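Local coordinates for protein N-hydroxyarylamine O-acetyltransferase (Bacillus cereus, PDB 4DMO) that probably transfers acetyl groups to arylamines and N-hydroxyarylamines, as an arylamine N-acetyltransferase with an unusual Cys-His-Glu catalytic triad, at residues T223-H227 with V237-G241. Coordinates in Å, arbitrary orientation, origin at the centre of the assembly. Residues are numbered along the deposited sequence.
Sequences TEDGH and VAKNG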
loop_
_atom_site.group_PDB
_atom_site.type_symbol
_atom_site.label_atom_id
_atom_site.label_comp_id
_atom_site.label_asym_id
_atom_site.label_seq_id
_atom_site.Cartn_x
_atom_site.Cartn_y
_atom_site.Cartn_z
ATOM N N THR A 223 12.082 0.442 -6.022
ATOM C CA THR A 223 13.459 0.801 -5.827
ATOM C C THR A 223 13.738 2.051 -6.636
ATOM O O THR A 223 12.853 2.566 -7.312
ATOM C CB THR A 223 14.380 -0.335 -6.295
ATOM O OG1 THR A 223 14.165 -0.565 -7.689
ATOM C CG2 THR A 223 14.095 -1.642 -5.523
ATOM N N GLU A 224 14.969 2.534 -6.533
ATOM C CA GLU A 224 15.463 3.686 -7.306
ATOM C C GLU A 224 15.120 3.602 -8.788
ATOM O O GLU A 224 14.748 4.583 -9.439
ATOM C CB GLU A 224 16.999 3.720 -7.228
ATOM C CG GLU A 224 17.627 4.817 -6.370
ATOM C CD GLU A 224 19.168 4.905 -6.527
ATOM O OE1 GLU A 224 19.772 5.635 -5.708
ATOM O OE2 GLU A 224 19.772 4.255 -7.444
ATOM N N ASP A 225 15.345 2.426 -9.344
ATOM C CA ASP A 225 15.351 2.288 -10.787
ATOM C C ASP A 225 14.368 1.239 -11.252
ATOM O O ASP A 225 14.475 0.753 -12.377
ATOM C CB ASP A 225 16.760 1.936 -11.285
ATOM C CG ASP A 225 17.436 0.859 -10.439
ATOM O OD1 ASP A 225 18.680 0.883 -10.331
ATOM O OD2 ASP A 225 16.738 -0.025 -9.888
ATOM N N GLY A 226 13.409 0.898 -10.393
ATOM C CA GLY A 226 12.374 -0.065 -10.753
ATOM C C GLY A 226 11.637 -0.668 -9.559
ATOM O O GLY A 226 10.892 0.033 -8.866
ATOM N N HIS A 227 11.821 -1.972 -9.349
ATOM C CA HIS A 227 11.231 -2.675 -8.210
ATOM C C HIS A 227 11.886 -4.053 -8.005
ATOM O O HIS A 227 12.683 -4.528 -8.827
ATOM C CB HIS A 227 9.743 -2.822 -8.408
ATOM C CG HIS A 227 9.390 -3.900 -9.371
ATOM N ND1 HIS A 227 9.195 -5.210 -8.981
ATOM C CD2 HIS A 227 9.228 -3.874 -10.709
ATOM C CE1 HIS A 227 8.919 -5.938 -10.042
ATOM N NE2 HIS A 227 8.959 -5.155 -11.109
ATOM N N VAL A 237 14.057 -8.891 -9.937
ATOM C CA VAL A 237 14.494 -7.507 -9.892
ATOM C C VAL A 237 14.310 -6.846 -11.261
ATOM O O VAL A 237 14.926 -7.260 -12.238
ATOM C CB VAL A 237 15.971 -7.390 -9.522
ATOM C CG1 VAL A 237 16.377 -5.956 -9.544
ATOM C CG2 VAL A 237 16.232 -7.979 -8.150
ATOM N N ALA A 238 13.481 -5.806 -11.324
ATOM C CA ALA A 238 13.325 -5.033 -12.540
ATOM C C ALA A 238 14.010 -3.663 -12.414
ATOM O O ALA A 238 13.789 -2.916 -11.455
ATOM C CB ALA A 238 11.873 -4.839 -12.860
ATOM N N LYS A 239 14.858 -3.363 -13.392
ATOM C CA LYS A 239 15.385 -2.019 -13.607
ATOM C C LYS A 239 14.733 -1.522 -14.886
ATOM O O LYS A 239 13.730 -2.091 -15.326
ATOM C CB LYS A 239 16.896 -2.052 -13.754
ATOM C CG LYS A 239 17.580 -2.903 -12.689
ATOM C CD LYS A 239 19.093 -2.972 -12.908
ATOM C CE LYS A 239 19.772 -1.698 -12.435
ATOM N NZ LYS A 239 19.867 -1.644 -10.934
ATOM N N ASN A 240 15.268 -0.451 -15.465
ATOM C CA ASN A 240 14.762 0.057 -16.743
ATOM C C ASN A 240 15.308 -0.713 -17.948
ATOM O O ASN A 240 16.516 -0.748 -18.206
ATOM C CB ASN A 240 15.075 1.544 -16.915
ATOM C CG ASN A 240 14.541 2.095 -18.227
ATOM O OD1 ASN A 240 13.352 2.359 -18.343
ATOM N ND2 ASN A 240 15.422 2.270 -19.226
ATOM N N GLY A 241 14.396 -1.310 -18.695
ATOM C CA GLY A 241 14.761 -2.139 -19.826
ATOM C C GLY A 241 15.553 -3.380 -19.439
ATOM O O GLY A 241 16.301 -3.902 -20.251
HETATM O O HOH W 1 15.572 -2.203 -9.252
#
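Two backbone hydrogen bonds join H227 and A238 as an antiparallel hydrogen-bonded pair: H227 N donates to A238 O at 3.0 Å, and A238 N donates to H227 O at 2.9 Å. Next to this pair the two backbones approach through weaker CA-H...O contacts: G226 CA to A238 O at 3.3 Å and K239 CA to D225 O at 3.2 Å. The tight approach relies on glycine at 226. A CB there would clash with A238 O, and the backbone angles (phi 162°, psi -114°) would also jam it against the preceding carbonyl.

Side chains of the bridged pair share one face of the sheet, so the H227 imidazole lies beside the A238 methyl, with NE2 of H227 3.4 Å from CB of A238. A salt bridge spans the two segments: the K239 side chain curls over so that NZ lies 2.9 Å from OD1 of D225, in the turn. The other carboxylate oxygen faces water 1. This water donates to D225 OD2 (2.6 Å) and to A238 O (2.9 Å) while accepting from T223 OG1 (2.7 Å), thereby linking the turn to the neighbouring strand. The turn itself is closed by T223 N donating to G226 O at 3.1 Å.

V237 carries the sheet onward through backbone hydrogen bonds to T244. The whole is a surface contact at the open end of the β-hairpin 226-231/234-239, where the tight turn from strand 218-223 enters; these consecutive strands form an antiparallel meander in the C-terminal part of the arylamine N-acetyltransferase fold.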